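Local coordinates for oligopeptide-binding protein appA (Bacillus subtilis, PDB 1XOC), which binds oligopeptides as the solute-binding component of an ABC permease that can replace the OPP system in sporulation and genetic competence, at residues Val90-Gly95 and Pro160-Gly165. Numbering follows the deposited sequence.
With ZN (zinc ion), chain C.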
loop_
_atom_site.group_PDB
_atom_site.type_symbol
_atom_site.label_atom_id
_atom_site.label_comp_id
_atom_site.label_asym_id
_atom_site.label_seq_id
_atom_site.Cartn_x
_atom_site.Cartn_y
_atom_site.Cartn_z
ATOM N N VAL A 90 -16.899 -23.555 5.553
ATOM C CA VAL A 90 -16.682 -22.360 4.750
ATOM C C VAL A 90 -16.691 -22.767 3.281
ATOM O O VAL A 90 -16.017 -23.709 2.878
ATOM C CB VAL A 90 -15.318 -21.693 5.099
ATOM C CG1 VAL A 90 -15.074 -20.498 4.218
ATOM C CG2 VAL A 90 -15.295 -21.325 6.571
ATOM N N LYS A 91 -17.459 -22.054 2.477
ATOM C CA LYS A 91 -17.582 -22.386 1.052
ATOM C C LYS A 91 -16.967 -21.326 0.143
ATOM O O LYS A 91 -17.086 -20.124 0.396
ATOM C CB LYS A 91 -19.060 -22.550 0.635
ATOM C CG LYS A 91 -19.912 -23.445 1.533
ATOM C CD LYS A 91 -19.411 -24.861 1.540
ATOM C CE LYS A 91 -20.272 -25.724 2.468
ATOM N NZ LYS A 91 -19.837 -27.148 2.510
ATOM N N PHE A 92 -16.349 -21.779 -0.942
ATOM C CA PHE A 92 -16.062 -20.906 -2.061
ATOM C C PHE A 92 -17.356 -20.523 -2.813
ATOM O O PHE A 92 -18.413 -21.149 -2.684
ATOM C CB PHE A 92 -15.076 -21.556 -3.023
ATOM C CG PHE A 92 -13.663 -21.623 -2.509
ATOM C CD1 PHE A 92 -13.137 -22.809 -2.035
ATOM C CD2 PHE A 92 -12.857 -20.504 -2.521
ATOM C CE1 PHE A 92 -11.842 -22.851 -1.587
ATOM C CE2 PHE A 92 -11.544 -20.550 -2.042
ATOM C CZ PHE A 92 -11.043 -21.720 -1.594
ATOM N N HIS A 93 -17.264 -19.506 -3.641
ATOM C CA HIS A 93 -18.434 -19.008 -4.382
ATOM C C HIS A 93 -19.042 -20.030 -5.352
ATOM O O HIS A 93 -20.173 -19.845 -5.809
ATOM C CB HIS A 93 -18.090 -17.713 -5.115
ATOM C CG HIS A 93 -17.630 -16.614 -4.201
ATOM N ND1 HIS A 93 -16.698 -15.667 -4.588
ATOM C CD2 HIS A 93 -17.959 -16.322 -2.912
ATOM C CE1 HIS A 93 -16.485 -14.836 -3.580
ATOM N NE2 HIS A 93 -17.232 -15.214 -2.548
ATOM N N ASP A 94 -18.312 -21.103 -5.639
ATOM C CA ASP A 94 -18.819 -22.196 -6.486
ATOM C C ASP A 94 -19.533 -23.276 -5.673
ATOM O O ASP A 94 -20.007 -24.293 -6.233
ATOM C CB ASP A 94 -17.671 -22.813 -7.307
ATOM C CG ASP A 94 -16.549 -23.344 -6.439
ATOM O OD1 ASP A 94 -16.657 -23.334 -5.198
ATOM O OD2 ASP A 94 -15.525 -23.820 -6.994
ATOM N N GLY A 95 -19.652 -23.059 -4.370
ATOM C CA GLY A 95 -20.344 -24.002 -3.489
ATOM C C GLY A 95 -19.489 -25.086 -2.860
ATOM O O GLY A 95 -19.978 -25.880 -2.061
ATOM N N PRO A 160 -8.710 -21.340 -4.347
ATOM C CA PRO A 160 -9.237 -22.680 -4.523
ATOM C C PRO A 160 -8.318 -23.615 -5.331
ATOM O O PRO A 160 -8.149 -23.455 -6.555
ATOM C CB PRO A 160 -10.554 -22.435 -5.266
ATOM C CG PRO A 160 -10.332 -21.188 -6.003
ATOM C CD PRO A 160 -9.397 -20.364 -5.191
ATOM N N LYS A 161 -7.763 -24.614 -4.656
ATOM C CA LYS A 161 -6.899 -25.576 -5.290
ATOM C C LYS A 161 -7.636 -26.353 -6.379
ATOM O O LYS A 161 -7.056 -26.707 -7.408
ATOM C CB LYS A 161 -6.311 -26.551 -4.291
ATOM C CG LYS A 161 -5.273 -27.467 -4.876
ATOM C CD LYS A 161 -4.699 -28.405 -3.827
ATOM C CE LYS A 161 -3.657 -29.303 -4.412
ATOM N NZ LYS A 161 -3.180 -30.369 -3.448
ATOM N N HIS A 162 -8.920 -26.632 -6.170
ATOM C CA HIS A 162 -9.655 -27.398 -7.168
ATOM C C HIS A 162 -9.860 -26.627 -8.451
ATOM O O HIS A 162 -10.277 -27.195 -9.464
ATOM C CB HIS A 162 -11.006 -27.895 -6.633
ATOM C CG HIS A 162 -11.919 -26.818 -6.155
ATOM N ND1 HIS A 162 -12.109 -26.554 -4.813
ATOM C CD2 HIS A 162 -12.719 -25.958 -6.830
ATOM C CE1 HIS A 162 -12.979 -25.564 -4.687
ATOM N NE2 HIS A 162 -13.353 -25.174 -5.895
ATOM N N ILE A 163 -9.535 -25.331 -8.432
ATOM C CA ILE A 163 -9.528 -24.562 -9.685
ATOM C C ILE A 163 -8.100 -24.361 -10.223
ATOM O O ILE A 163 -7.842 -24.528 -11.440
ATOM C CB ILE A 163 -10.227 -23.193 -9.524
ATOM C CG1 ILE A 163 -11.692 -23.377 -9.067
ATOM C CG2 ILE A 163 -10.167 -22.407 -10.856
ATOM C CD1 ILE A 163 -12.462 -22.118 -8.846
ATOM N N LEU A 164 -7.191 -23.969 -9.335
ATOM C CA LEU A 164 -5.854 -23.492 -9.754
ATOM C C LEU A 164 -4.700 -24.450 -9.487
ATOM O O LEU A 164 -3.554 -24.150 -9.877
ATOM C CB LEU A 164 -5.530 -22.203 -9.012
ATOM C CG LEU A 164 -6.458 -21.045 -9.303
ATOM C CD1 LEU A 164 -6.209 -19.897 -8.387
ATOM C CD2 LEU A 164 -6.313 -20.626 -10.788
ATOM N N GLY A 165 -5.003 -25.585 -8.864
ATOM C CA GLY A 165 -3.983 -26.468 -8.310
ATOM C C GLY A 165 -3.096 -27.125 -9.346
ATOM O O GLY A 165 -1.993 -27.600 -9.039
HETATM ZN ZN ZN C . -11.602 -27.754 -2.992
HETATM O O HOH W 1 -9.651 -27.334 -3.222
HETATM O O HOH W 2 -10.800 -29.425 -1.715
HETATM O O HOH W 3 -13.582 -28.292 -2.336
HETATM O O HOH W 4 -11.450 -29.767 -3.854
HETATM O O HOH W 5 -11.754 -26.322 -1.762
#
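D94 and H162 meet tip to tip through one polar bond: H162 NE2 donates to D94 OD2 at 2.8 Å, with an N-H...O angle of 149°. OD2 receives it on its syn lone pair, and carboxylate and imidazole lie nearly coplanar. D94 sits in the type I turn F92-G95, and its CG, between the backbone N and the carbonyl carbon (chi1 58°), turns the carboxylate toward H162. The other oxygen, OD1, accepts from the backbone N of K96. I163 CD1 packs beside D94 OD2 at 4.0 Å. F92 and P160 are buried. P160 lays CB over the centre of the F92 ring, a CH-pi contact 3.8 Å from the centroid and almost along the ring normal. H162 turns an edge toward the F92 face in an offset edge-to-face pair, centroids 5.7 Å apart. P160 is also the N-cap of the short helix 161-164, its O accepting from I163 N and L164 N. The contact thus joins the loop between strand 81-86 and helix 100-108 to this helix start; D102 OD1, on helix 100-108, accepts a hydrogen bond from K161 N. On the metal side, H162 ND1 ligates a zinc ion at 2.2 Å, and five waters complete six-fold coordination. Zinc on ND1 leaves NE2 as the donor; metal and carboxylate together hold the ring's rotation, and the carboxylate, a second-shell partner, probably strengthens the ring's donation to the metal.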